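Long-range contacts in ferrous iron transport protein B (Escherichia coli, PDB 3I8S), which takes up ferrous iron across the inner membrane, its cytosolic GTPase domain, the part described here, probably coupling GTP binding to channel opening: residues C115-N120 against C143-L148; D135-R140 against A253-V258; F45-H50 against A158-I163; K3-L8 against D85-I90; N101-L106 against A247-I252. One frame throughout, in Å; residues are numbered along the deposited sequence.

Contact 1. Residues C115-N120 against C143-L148; sequences CIVALN and CPVIPL
Two neighbouring parallel strands of the G-domain sheet meet here: 115-120, and the sheet's last strand 145-147 with its flanking residues. Their axes come within 4.6 Å, with the N-to-C directions 28° apart.

Four backbone hydrogen bonds form the ladder, each segment giving two donors. Val117 N donates to Pro144 O, and Val117 O then receives Ile146 N at 2.8 Å, almost along the C=O axis. Leu119 repeats the pattern: its N donates to Ile146 O from above the carbonyl plane, and its O takes Leu148 N at 2.7 Å, in the plane and nearly straight at 171°. Proline fits at Pro144 and Pro147 because neither backbone N is needed in this ladder.

Apolar packing occupies both faces. On the face of Val117 and Leu119, Val117 CG2, held beside its own backbone N, reaches Cys143 SG at 3.8 Å, while helix 134-141 packs on Val145. On the face of Ala118, Ile116 CG2 meets Ile146 CG1 at 3.9 Å as the two chains cross obliquely, with helix 154-164 lying over them.

The polar end belongs to the nucleotide site. Asn120, an experimentally established GTP-binding residue, makes a weak hydrogen bond from ND2 to Ser14 O in the phosphate-binding loop. Leu148 CD1 packs on the amide, 3.8 Å from Asn120 OD1. An alanine here has no amide for Ser14 or Leu148, and would probably loosen the end of the strand beside the site. Next to the amide, a water donates to Leu148 O at 2.8 Å.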
# COMPACT_ATOMS: atom_id res chain seq x y z
N CYS A 115 7.58 -2.06 -3.15
CA CYS A 115 6.34 -2.13 -3.94
C CYS A 115 6.64 -2.03 -5.42
O CYS A 115 7.64 -1.41 -5.84
CB CYS A 115 5.40 -0.96 -3.58
SG CYS A 115 4.58 -1.07 -1.98
N ILE A 116 5.80 -2.69 -6.21
CA ILE A 116 5.67 -2.45 -7.61
C ILE A 116 4.20 -2.10 -7.83
O ILE A 116 3.32 -2.86 -7.41
CB ILE A 116 6.00 -3.71 -8.43
CG1 ILE A 116 7.50 -4.07 -8.27
CG2 ILE A 116 5.65 -3.45 -9.91
CD1 ILE A 116 7.79 -5.48 -8.65
N VAL A 117 3.92 -0.95 -8.46
CA VAL A 117 2.52 -0.67 -8.87
C VAL A 117 2.23 -1.31 -10.20
O VAL A 117 2.95 -1.08 -11.21
CB VAL A 117 2.20 0.85 -8.91
CG1 VAL A 117 0.90 1.14 -9.60
CG2 VAL A 117 2.28 1.43 -7.51
N ALA A 118 1.14 -2.07 -10.23
CA ALA A 118 0.63 -2.57 -11.51
C ALA A 118 -0.61 -1.76 -11.87
O ALA A 118 -1.67 -1.93 -11.24
CB ALA A 118 0.32 -4.04 -11.44
N LEU A 119 -0.47 -0.96 -12.91
CA LEU A 119 -1.52 -0.07 -13.37
C LEU A 119 -2.41 -0.77 -14.37
O LEU A 119 -2.01 -1.12 -15.51
CB LEU A 119 -0.91 1.24 -13.90
CG LEU A 119 -1.81 2.46 -14.08
CD1 LEU A 119 -2.38 3.03 -12.78
CD2 LEU A 119 -1.06 3.59 -14.83
N ASN A 120 -3.66 -0.94 -13.91
CA ASN A 120 -4.71 -1.66 -14.60
C ASN A 120 -5.85 -0.78 -15.14
O ASN A 120 -5.91 0.41 -14.87
CB ASN A 120 -5.33 -2.64 -13.57
CG ASN A 120 -5.44 -4.00 -14.08
OD1 ASN A 120 -5.27 -4.26 -15.28
ND2 ASN A 120 -5.73 -4.93 -13.19
N CYS A 143 8.51 4.27 -6.65
CA CYS A 143 8.48 2.87 -6.98
C CYS A 143 8.07 2.69 -8.44
O CYS A 143 7.49 3.60 -9.06
CB CYS A 143 7.54 2.10 -6.03
SG CYS A 143 5.79 2.41 -6.29
N PRO A 144 8.44 1.52 -9.04
CA PRO A 144 8.05 1.20 -10.40
C PRO A 144 6.54 1.24 -10.63
O PRO A 144 5.74 0.85 -9.76
CB PRO A 144 8.55 -0.23 -10.58
CG PRO A 144 9.58 -0.45 -9.51
CD PRO A 144 9.22 0.43 -8.41
N VAL A 145 6.16 1.72 -11.78
CA VAL A 145 4.75 1.73 -12.19
C VAL A 145 4.72 1.03 -13.54
O VAL A 145 5.33 1.52 -14.52
CB VAL A 145 4.16 3.16 -12.29
CG1 VAL A 145 2.73 3.15 -12.91
CG2 VAL A 145 4.15 3.85 -10.88
N ILE A 146 4.08 -0.14 -13.56
CA ILE A 146 4.06 -0.99 -14.73
C ILE A 146 2.65 -0.99 -15.32
O ILE A 146 1.70 -1.45 -14.69
CB ILE A 146 4.47 -2.47 -14.38
CG1 ILE A 146 5.81 -2.50 -13.64
CG2 ILE A 146 4.46 -3.33 -15.61
CD1 ILE A 146 6.90 -1.83 -14.26
N PRO A 147 2.51 -0.53 -16.55
CA PRO A 147 1.17 -0.57 -17.18
C PRO A 147 0.78 -1.98 -17.63
O PRO A 147 1.53 -2.62 -18.40
CB PRO A 147 1.34 0.35 -18.35
CG PRO A 147 2.75 0.37 -18.68
CD PRO A 147 3.52 0.04 -17.43
N LEU A 148 -0.38 -2.47 -17.18
CA LEU A 148 -0.78 -3.83 -17.49
C LEU A 148 -1.52 -3.91 -18.80
O LEU A 148 -2.76 -4.00 -18.87
CB LEU A 148 -1.56 -4.49 -16.36
CG LEU A 148 -0.84 -4.96 -15.10
CD1 LEU A 148 -1.90 -5.69 -14.23
CD2 LEU A 148 0.37 -5.84 -15.41
O HOH W 1 -5.13 -2.68 -18.37

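Contact 2. Residues D135-R140 against A253-V258; sequences DALSAR and AAICDV
Arg140 sets CG anti to its carbonyl carbon (chi1 -76°) and runs extended from CG to NE; a turn at the last torsion (chi4 74°) then swings the guanidinium back beside its own helix. There NH1 donates to Ala136 O at 3.0 Å, with the oxygen in the guanidinium plane. Ala136 O also accepts Arg140 N, so the same carbonyl carries a helix bond and a side-chain bond, the latter arriving from above the carbonyl plane.

Held this way, the guanidinium offers a face to helix 240-259. Val258 CG1 stands 3.4 Å above that plane, towards its rim, and is 3.5 Å from Arg140 NH2; the two side chains cross at about a right angle. Lower down, the arginine's aliphatic part slides past Ile255 in the opposite direction, with CB 4.0 Å from Ile255 CG1. Leu137, its CG anti to the backbone N, brings CD1 to 3.6 Å from Ile255 CG2.

The two helical segments run nearly antiparallel, at 157°, their axes 9.9 Å apart at closest approach, and join the G domain to the last long helix of the cytosolic helical domain. No hydrogen bond crosses between them: the arginine spends its NH1 bond within its own helix and meets the other through carbon and a flat face, so this join rests on van der Waals packing.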
# COMPACT_ATOMS: atom_id res chain seq x y z
N ASP A 135 5.72 7.54 -16.01
CA ASP A 135 7.00 7.88 -15.36
C ASP A 135 6.90 9.02 -14.37
O ASP A 135 7.58 9.00 -13.33
CB ASP A 135 8.09 8.15 -16.38
CG ASP A 135 9.13 7.10 -16.34
OD1 ASP A 135 8.73 5.98 -15.94
OD2 ASP A 135 10.32 7.40 -16.61
N ALA A 136 6.07 10.01 -14.67
CA ALA A 136 5.76 11.05 -13.72
C ALA A 136 5.18 10.47 -12.40
O ALA A 136 5.52 10.89 -11.30
CB ALA A 136 4.78 12.07 -14.33
N LEU A 137 4.28 9.49 -12.52
CA LEU A 137 3.76 8.84 -11.34
C LEU A 137 4.85 8.05 -10.57
O LEU A 137 4.96 8.16 -9.34
CB LEU A 137 2.64 7.88 -11.73
CG LEU A 137 1.92 7.22 -10.59
CD1 LEU A 137 1.40 8.12 -9.53
CD2 LEU A 137 0.77 6.36 -11.20
N SER A 138 5.63 7.25 -11.27
CA SER A 138 6.69 6.47 -10.65
C SER A 138 7.65 7.37 -9.88
O SER A 138 8.04 7.07 -8.74
CB SER A 138 7.49 5.68 -11.71
OG SER A 138 8.53 4.92 -11.09
N ALA A 139 8.04 8.47 -10.50
CA ALA A 139 8.89 9.49 -9.87
C ALA A 139 8.35 10.03 -8.53
O ALA A 139 9.15 10.32 -7.63
CB ALA A 139 9.12 10.67 -10.83
N ARG A 140 7.04 10.25 -8.44
CA ARG A 140 6.40 10.83 -7.25
C ARG A 140 6.16 9.78 -6.14
O ARG A 140 6.16 10.12 -4.94
CB ARG A 140 5.09 11.53 -7.62
CG ARG A 140 5.35 12.91 -8.29
CD ARG A 140 4.15 13.44 -9.12
NE ARG A 140 4.54 14.73 -9.66
CZ ARG A 140 5.40 14.91 -10.67
NH1 ARG A 140 5.97 13.89 -11.31
NH2 ARG A 140 5.70 16.14 -11.04
N ALA A 253 -3.77 14.55 -4.40
CA ALA A 253 -4.31 15.53 -5.30
C ALA A 253 -3.20 16.20 -6.16
O ALA A 253 -3.38 16.41 -7.37
CB ALA A 253 -5.15 16.59 -4.48
N ALA A 254 -2.07 16.50 -5.53
CA ALA A 254 -0.94 17.15 -6.21
C ALA A 254 -0.32 16.22 -7.26
O ALA A 254 0.00 16.66 -8.36
CB ALA A 254 0.12 17.58 -5.14
N ILE A 255 -0.18 14.94 -6.92
CA ILE A 255 0.27 13.88 -7.85
C ILE A 255 -0.68 13.76 -9.04
O ILE A 255 -0.28 13.83 -10.20
CB ILE A 255 0.43 12.47 -7.11
CG1 ILE A 255 1.52 12.54 -6.07
CG2 ILE A 255 0.74 11.33 -8.10
CD1 ILE A 255 1.67 11.24 -5.19
N CYS A 256 -1.95 13.66 -8.74
CA CYS A 256 -2.90 13.45 -9.78
C CYS A 256 -3.04 14.63 -10.73
O CYS A 256 -3.31 14.42 -11.91
CB CYS A 256 -4.24 13.07 -9.21
SG CYS A 256 -4.18 11.43 -8.55
N ASP A 257 -2.82 15.83 -10.23
CA ASP A 257 -2.83 17.03 -11.07
C ASP A 257 -1.78 16.96 -12.18
O ASP A 257 -2.02 17.47 -13.25
CB ASP A 257 -2.56 18.30 -10.27
CG ASP A 257 -3.77 18.79 -9.50
OD1 ASP A 257 -4.87 18.22 -9.69
OD2 ASP A 257 -3.60 19.75 -8.69
N VAL A 258 -0.64 16.35 -11.90
CA VAL A 258 0.44 16.21 -12.86
C VAL A 258 0.26 14.99 -13.75
O VAL A 258 0.44 15.05 -14.97
CB VAL A 258 1.80 16.08 -12.12
CG1 VAL A 258 2.92 15.77 -13.09
CG2 VAL A 258 2.11 17.38 -11.32

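Contact 3. Residues F45-H50 against A158-I163; sequences FSTTDH and ALKLAI
Lys160 and Phe45 reach toward each other tip to tip, and so do Ile163 and Phe45, so the ring receives two side chains one helical turn apart on helix 154-164. Ile163 CD1 lies in the ring plane at the edge, 3.6 Å from Phe45 CZ, while Lys160 CE comes to 3.7 Å from Phe45 CD2.

Extended beyond CG, the lysine passes obliquely across Thr47, whose CG2 is 3.8 Å from Lys160 CB and 4.0 Å from Ile163 CG2. Its ammonium then donates to Ser46 O: Lys160 NZ is 2.9 Å away and nearly along the C=O axis, at 172°. A methionine here has no ammonium to give to Ser46 O and would probably leave the strand's end less firmly held to the helix.

Thr47 OG1, in the position between the backbone N and the carbonyl carbon, accepts His50 N at 2.9 Å, giving an ST motif at the turn between strands 39-46 and 51-56. Asp164, next on the helix, completes the join: its OD2 hydrogen-bonds to both Thr47 OG1 and His50 ND1.

The hairpin end is thus fixed to the last helix of the G domain by both polar bonds and hydrocarbon packing. With the lysine bound to a neutral carbonyl, its charge is not cancelled by this bond, whereas the carboxylate of Asp164 would probably favour a protonated His50.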
# COMPACT_ATOMS: atom_id res chain seq x y z
N PHE A 45 4.22 -18.91 -9.25
CA PHE A 45 4.64 -18.65 -10.62
C PHE A 45 6.11 -18.34 -10.61
O PHE A 45 6.74 -18.16 -9.54
CB PHE A 45 3.86 -17.50 -11.30
CG PHE A 45 4.17 -16.14 -10.78
CD1 PHE A 45 3.43 -15.60 -9.74
CD2 PHE A 45 5.14 -15.34 -11.39
CE1 PHE A 45 3.70 -14.33 -9.27
CE2 PHE A 45 5.41 -14.08 -10.95
CZ PHE A 45 4.69 -13.56 -9.86
N SER A 46 6.66 -18.29 -11.81
CA SER A 46 8.09 -18.08 -11.95
C SER A 46 8.36 -16.92 -12.88
O SER A 46 7.54 -16.58 -13.76
CB SER A 46 8.83 -19.34 -12.38
OG SER A 46 8.42 -19.79 -13.66
N THR A 47 9.48 -16.27 -12.63
CA THR A 47 10.03 -15.24 -13.47
C THR A 47 11.33 -15.79 -14.08
O THR A 47 11.71 -16.94 -13.83
CB THR A 47 10.30 -13.99 -12.67
OG1 THR A 47 11.32 -14.26 -11.70
CG2 THR A 47 9.02 -13.42 -11.98
N THR A 48 12.10 -14.97 -14.79
CA THR A 48 13.38 -15.43 -15.27
C THR A 48 14.26 -15.92 -14.11
O THR A 48 14.89 -16.97 -14.23
CB THR A 48 14.12 -14.33 -16.07
OG1 THR A 48 13.30 -13.95 -17.20
CG2 THR A 48 15.47 -14.77 -16.50
N ASP A 49 14.28 -15.18 -13.01
CA ASP A 49 15.22 -15.45 -11.94
C ASP A 49 14.58 -16.15 -10.70
O ASP A 49 15.31 -16.77 -9.91
CB ASP A 49 15.86 -14.16 -11.46
CG ASP A 49 16.77 -13.53 -12.47
OD1 ASP A 49 17.26 -14.22 -13.37
OD2 ASP A 49 17.06 -12.33 -12.32
N HIS A 50 13.28 -16.01 -10.51
CA HIS A 50 12.68 -16.27 -9.19
C HIS A 50 11.52 -17.24 -9.27
O HIS A 50 10.75 -17.22 -10.25
CB HIS A 50 12.15 -14.97 -8.54
CG HIS A 50 13.22 -14.01 -8.12
ND1 HIS A 50 13.62 -12.97 -8.91
CD2 HIS A 50 13.95 -13.92 -6.98
CE1 HIS A 50 14.60 -12.31 -8.31
NE2 HIS A 50 14.80 -12.86 -7.12
N ALA A 158 6.27 -7.44 -18.56
CA ALA A 158 6.90 -6.27 -17.92
C ALA A 158 6.85 -6.33 -16.39
O ALA A 158 7.80 -5.92 -15.69
CB ALA A 158 6.27 -4.99 -18.42
N LEU A 159 5.75 -6.86 -15.84
CA LEU A 159 5.64 -7.03 -14.41
C LEU A 159 6.69 -8.04 -13.90
O LEU A 159 7.33 -7.80 -12.85
CB LEU A 159 4.23 -7.52 -14.04
CG LEU A 159 3.88 -7.69 -12.55
CD1 LEU A 159 4.12 -6.35 -11.82
CD2 LEU A 159 2.40 -8.24 -12.42
N LYS A 160 6.86 -9.15 -14.62
CA LYS A 160 7.85 -10.16 -14.22
C LYS A 160 9.27 -9.60 -14.29
O LYS A 160 10.07 -9.89 -13.43
CB LYS A 160 7.68 -11.46 -15.01
CG LYS A 160 6.42 -12.24 -14.67
CD LYS A 160 6.41 -13.56 -15.31
CE LYS A 160 5.22 -14.39 -14.96
NZ LYS A 160 5.40 -15.81 -15.50
N LEU A 161 9.58 -8.80 -15.30
CA LEU A 161 10.86 -8.06 -15.39
C LEU A 161 11.07 -7.22 -14.12
O LEU A 161 12.13 -7.25 -13.52
CB LEU A 161 10.86 -7.12 -16.59
CG LEU A 161 12.08 -6.23 -16.88
CD1 LEU A 161 13.38 -7.02 -16.82
CD2 LEU A 161 12.01 -5.54 -18.29
N ALA A 162 10.05 -6.43 -13.79
CA ALA A 162 10.06 -5.59 -12.61
C ALA A 162 10.31 -6.38 -11.32
O ALA A 162 11.08 -5.94 -10.46
CB ALA A 162 8.75 -4.74 -12.54
N ILE A 163 9.70 -7.54 -11.19
CA ILE A 163 9.93 -8.42 -10.03
C ILE A 163 11.42 -8.80 -9.96
O ILE A 163 12.10 -8.68 -8.91
CB ILE A 163 9.00 -9.67 -10.07
CG1 ILE A 163 7.51 -9.31 -9.83
CG2 ILE A 163 9.52 -10.73 -9.07
CD1 ILE A 163 6.48 -10.47 -10.16

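Contact 4. Residues K3-L8 against D85-I90; sequences KLTIGL and DADLLI
Asp87 OD2 is gripped by two donors. Thr5 N donates to it at 2.9 Å and 172°, and OD2 receives the bond on its anti lone pair, the one away from the other oxygen; a water donates to it at 2.6 Å. The same water donates to Lys3 O and accepts from Thr5 OG1, tying the carboxylate to the start of strand 4-10. Asp87 answers with its own backbone: its N donates to Thr5 O at 2.7 Å, in the carbonyl plane, so Thr5 is held at both its N and its O. Leu88 N adds only a weak bond to that oxygen.

Beyond this the regular parallel ladder takes over. Gly7 N donates to Leu88 O, and Ile90 N to Gly7 O at 2.8 Å, nearly along the C=O axis. Gly7 sits opposite Leu89, whose CD2 lies 3.7 Å from Gly7 CA; a CB on Gly7 would clash with that methyl.

On the other face, Ile6 and Leu88 lie side by side and point the same way, with Ile6 CG1 3.7 Å from Leu88 CD2. Ile6 and Ile90 cross obliquely, with Ile6 CG2 3.7 Å from Ile90 CG1, and Ile163 of helix 154-164 packs on both isoleucines.

Strand 4-10 leads straight into the GTP-binding residues beginning at Gly10, and Leu8 touches Lys16 there. This is the central parallel pair of a P-loop GTPase, with the phosphate-binding loop following the first strand.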
# COMPACT_ATOMS: atom_id res chain seq x y z
N LYS A 3 10.95 -19.44 -1.25
CA LYS A 3 10.39 -18.72 -2.42
C LYS A 3 10.54 -17.24 -2.23
O LYS A 3 10.81 -16.77 -1.13
CB LYS A 3 8.92 -19.06 -2.64
CG LYS A 3 8.66 -20.53 -2.83
CD LYS A 3 9.45 -21.02 -3.98
CE LYS A 3 9.26 -22.49 -4.19
NZ LYS A 3 7.90 -22.63 -4.69
N LEU A 4 10.36 -16.49 -3.31
CA LEU A 4 10.17 -15.04 -3.16
C LEU A 4 8.72 -14.83 -2.87
O LEU A 4 7.88 -15.26 -3.66
CB LEU A 4 10.57 -14.28 -4.43
CG LEU A 4 10.51 -12.77 -4.36
CD1 LEU A 4 11.59 -12.15 -3.42
CD2 LEU A 4 10.67 -12.19 -5.80
N THR A 5 8.41 -14.21 -1.73
CA THR A 5 7.02 -14.02 -1.31
C THR A 5 6.54 -12.62 -1.65
O THR A 5 7.10 -11.62 -1.19
CB THR A 5 6.87 -14.26 0.19
OG1 THR A 5 7.34 -15.58 0.48
CG2 THR A 5 5.40 -14.13 0.63
N ILE A 6 5.48 -12.58 -2.43
CA ILE A 6 4.84 -11.35 -2.88
C ILE A 6 3.38 -11.26 -2.42
O ILE A 6 2.58 -12.21 -2.62
CB ILE A 6 4.92 -11.21 -4.40
CG1 ILE A 6 6.35 -11.34 -4.89
CG2 ILE A 6 4.25 -9.88 -4.81
CD1 ILE A 6 6.50 -11.15 -6.33
N GLY A 7 3.02 -10.12 -1.79
CA GLY A 7 1.65 -9.82 -1.41
C GLY A 7 0.97 -9.08 -2.56
O GLY A 7 1.54 -8.07 -3.05
N LEU A 8 -0.20 -9.54 -2.97
CA LEU A 8 -1.00 -8.83 -3.98
C LEU A 8 -2.14 -8.04 -3.31
O LEU A 8 -2.98 -8.57 -2.57
CB LEU A 8 -1.48 -9.81 -5.01
CG LEU A 8 -2.15 -9.24 -6.24
CD1 LEU A 8 -1.10 -8.51 -7.13
CD2 LEU A 8 -2.96 -10.37 -6.93
N ASP A 85 6.28 -11.08 6.26
CA ASP A 85 6.44 -12.32 5.50
C ASP A 85 6.77 -12.06 4.04
O ASP A 85 7.53 -12.81 3.44
CB ASP A 85 5.17 -13.14 5.57
CG ASP A 85 5.25 -14.25 6.60
OD1 ASP A 85 6.35 -14.89 6.80
OD2 ASP A 85 4.20 -14.52 7.20
N ALA A 86 6.21 -11.00 3.47
CA ALA A 86 6.40 -10.68 2.07
C ALA A 86 7.73 -9.96 1.90
O ALA A 86 8.15 -9.18 2.76
CB ALA A 86 5.28 -9.83 1.56
N ASP A 87 8.39 -10.29 0.81
CA ASP A 87 9.60 -9.64 0.37
C ASP A 87 9.30 -8.37 -0.40
O ASP A 87 10.07 -7.45 -0.39
CB ASP A 87 10.38 -10.61 -0.52
CG ASP A 87 10.82 -11.85 0.22
OD1 ASP A 87 11.54 -11.66 1.20
OD2 ASP A 87 10.42 -12.97 -0.12
N LEU A 88 8.14 -8.35 -1.07
CA LEU A 88 7.61 -7.18 -1.73
C LEU A 88 6.14 -7.34 -1.96
O LEU A 88 5.59 -8.43 -1.81
CB LEU A 88 8.28 -6.93 -3.07
CG LEU A 88 8.05 -7.90 -4.19
CD1 LEU A 88 8.21 -7.18 -5.54
CD2 LEU A 88 9.05 -9.01 -4.01
N LEU A 89 5.52 -6.23 -2.41
CA LEU A 89 4.10 -6.16 -2.68
C LEU A 89 3.91 -5.71 -4.13
O LEU A 89 4.70 -4.91 -4.65
CB LEU A 89 3.44 -5.11 -1.80
CG LEU A 89 3.56 -5.29 -0.33
CD1 LEU A 89 2.87 -4.06 0.31
CD2 LEU A 89 2.90 -6.61 0.02
N ILE A 90 2.89 -6.26 -4.78
CA ILE A 90 2.41 -5.73 -6.06
C ILE A 90 1.10 -5.11 -5.73
O ILE A 90 0.16 -5.78 -5.24
CB ILE A 90 2.25 -6.81 -7.18
CG1 ILE A 90 3.64 -7.37 -7.51
CG2 ILE A 90 1.57 -6.19 -8.44
CD1 ILE A 90 3.58 -8.57 -8.37
O HOH W 2 10.27 -15.32 1.00

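Contact 5. Residues N101-L106 against A247-I252; sequences NLYLTL and ARYQCI
The rings of Tyr103 and Tyr249 lie near parallel, 23° apart, but are slid so far that they barely overlap: their centroids are 4.9 Å apart. They belong to a helix-helix interface between the G domain's helix 98-111 and helix 240-259 of the cytosolic helical domain. Tyr249 OH stands over one face of Tyr103, towards the rim, and Tyr103 CE1 in turn lies over a face of Tyr249, 3.6 Å from its CZ. Tyr61 also meets the Tyr103 ring, with nearly parallel planes, and its hydroxyl is hydrogen-bonded to Tyr249 OH, which closes a cluster of three tyrosines. At the edge of the Arg248 guanidinium, in its plane, lies Tyr103 OH, 3.2 Å from NH1; ring and guanidinium planes are 70° apart.

The short segments cross at 113°, with axes 10.1 Å apart. Tyr103 CG is anti to its backbone N, which extends the ring across to the partner helix.

Beside the polar cluster the packing is apolar. Leu106 and Ile252 slide past each other in opposite directions, Leu102 packs on Ile252 as well, and Leu106 CD2 reaches Cys251 SG at 3.5 Å.

The charge of Arg248 has other partners: a salt bridge from NH1 to Glu210, and hydrogen bonds from NE to Tyr177 and from NH2 to Gln207. The buried guanidinium is thereby satisfied on all three nitrogens and links further parts of the helical domain to this interface. Arg248 is extended from CG to NE, and its CD passes 3.5 Å from Tyr103 OH.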
# COMPACT_ATOMS: atom_id res chain seq x y z
N ASN A 101 -7.70 5.20 -5.65
CA ASN A 101 -6.84 4.03 -5.46
C ASN A 101 -5.50 4.36 -4.81
O ASN A 101 -4.90 3.49 -4.14
CB ASN A 101 -6.56 3.31 -6.79
CG ASN A 101 -7.71 2.39 -7.22
OD1 ASN A 101 -7.49 1.21 -7.48
ND2 ASN A 101 -8.95 2.93 -7.28
N LEU A 102 -5.01 5.59 -4.99
CA LEU A 102 -3.71 5.95 -4.47
C LEU A 102 -3.68 6.09 -2.92
O LEU A 102 -2.60 6.20 -2.33
CB LEU A 102 -3.18 7.23 -5.14
CG LEU A 102 -2.56 7.02 -6.55
CD1 LEU A 102 -2.15 8.43 -7.12
CD2 LEU A 102 -1.40 6.04 -6.51
N TYR A 103 -4.84 6.15 -2.27
CA TYR A 103 -4.81 6.27 -0.79
C TYR A 103 -4.08 5.05 -0.21
O TYR A 103 -3.16 5.16 0.62
CB TYR A 103 -6.19 6.45 -0.23
CG TYR A 103 -6.16 6.85 1.22
CD1 TYR A 103 -5.98 8.18 1.57
CD2 TYR A 103 -6.25 5.90 2.25
CE1 TYR A 103 -5.92 8.56 2.89
CE2 TYR A 103 -6.21 6.27 3.58
CZ TYR A 103 -6.02 7.62 3.89
OH TYR A 103 -5.98 8.03 5.19
N LEU A 104 -4.49 3.87 -0.65
CA LEU A 104 -3.83 2.63 -0.26
C LEU A 104 -2.34 2.61 -0.62
O LEU A 104 -1.49 2.33 0.19
CB LEU A 104 -4.51 1.44 -0.92
CG LEU A 104 -3.94 0.05 -0.58
CD1 LEU A 104 -3.93 -0.28 0.92
CD2 LEU A 104 -4.79 -1.04 -1.36
N THR A 105 -2.03 2.94 -1.86
CA THR A 105 -0.66 3.01 -2.31
C THR A 105 0.23 3.85 -1.37
O THR A 105 1.33 3.41 -0.98
CB THR A 105 -0.59 3.58 -3.74
OG1 THR A 105 -1.62 3.00 -4.58
CG2 THR A 105 0.80 3.32 -4.30
N LEU A 106 -0.22 5.04 -1.03
CA LEU A 106 0.55 5.92 -0.15
C LEU A 106 0.77 5.27 1.20
O LEU A 106 1.82 5.43 1.77
CB LEU A 106 -0.04 7.30 -0.02
CG LEU A 106 0.62 8.33 -0.97
CD1 LEU A 106 0.61 7.88 -2.39
CD2 LEU A 106 -0.04 9.74 -0.79
N ALA A 247 -3.35 16.01 4.93
CA ALA A 247 -1.99 15.93 4.34
C ALA A 247 -1.95 14.83 3.26
O ALA A 247 -1.42 15.03 2.17
CB ALA A 247 -0.93 15.66 5.41
N ARG A 248 -2.55 13.68 3.56
CA ARG A 248 -2.58 12.56 2.60
C ARG A 248 -3.33 12.90 1.35
O ARG A 248 -2.81 12.74 0.24
CB ARG A 248 -3.14 11.29 3.25
CG ARG A 248 -2.23 10.76 4.30
CD ARG A 248 -2.90 9.70 5.19
NE ARG A 248 -1.98 9.28 6.23
CZ ARG A 248 -2.33 8.49 7.25
NH1 ARG A 248 -3.58 8.06 7.34
NH2 ARG A 248 -1.44 8.14 8.16
N TYR A 249 -4.53 13.44 1.49
CA TYR A 249 -5.31 13.80 0.33
C TYR A 249 -4.65 14.93 -0.49
O TYR A 249 -4.68 14.92 -1.72
CB TYR A 249 -6.74 14.08 0.75
CG TYR A 249 -7.48 12.77 1.15
CD1 TYR A 249 -7.76 11.78 0.21
CD2 TYR A 249 -7.87 12.53 2.47
CE1 TYR A 249 -8.44 10.59 0.56
CE2 TYR A 249 -8.56 11.35 2.83
CZ TYR A 249 -8.85 10.37 1.87
OH TYR A 249 -9.52 9.18 2.23
N GLN A 250 -4.02 15.89 0.19
CA GLN A 250 -3.30 16.98 -0.50
C GLN A 250 -2.22 16.39 -1.40
O GLN A 250 -2.04 16.79 -2.57
CB GLN A 250 -2.62 17.93 0.49
CG GLN A 250 -1.93 19.12 -0.23
CD GLN A 250 -0.92 19.88 0.64
OE1 GLN A 250 -0.61 21.04 0.37
NE2 GLN A 250 -0.38 19.21 1.64
N CYS A 251 -1.47 15.46 -0.84
CA CYS A 251 -0.39 14.81 -1.53
C CYS A 251 -0.88 14.11 -2.81
O CYS A 251 -0.32 14.30 -3.92
CB CYS A 251 0.26 13.80 -0.60
SG CYS A 251 1.53 12.85 -1.42
N ILE A 252 -1.94 13.34 -2.65
CA ILE A 252 -2.57 12.58 -3.73
C ILE A 252 -3.08 13.50 -4.82
O ILE A 252 -2.86 13.29 -5.99
CB ILE A 252 -3.81 11.77 -3.21
CG1 ILE A 252 -3.39 10.60 -2.33
CG2 ILE A 252 -4.70 11.31 -4.35
CD1 ILE A 252 -2.10 9.91 -2.74

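Contacts 1 and 4 belong to one sheet, where strands 88-94 and 115-120 are neighbours: Ile116 N lies 2.9 Å from Leu89 O, a probable hydrogen bond. Contact 3 packs on that sheet through helix 154-164, with Ile163 CD1 3.9 Å from Ile6 CD1 of contact 4. Contacts 2 and 5 share helix 240-259, their centres 11 Å apart, and join the G domain to the helical domain; Leu102 CD1 of contact 5 lies 3.9 Å from Cys256 SG of contact 2. The GTP site adjoins contact 1 at Asn120 and contact 4 at Leu8, while the Tyr103 side chain of contact 5 is about 7 Å from that of Asn11.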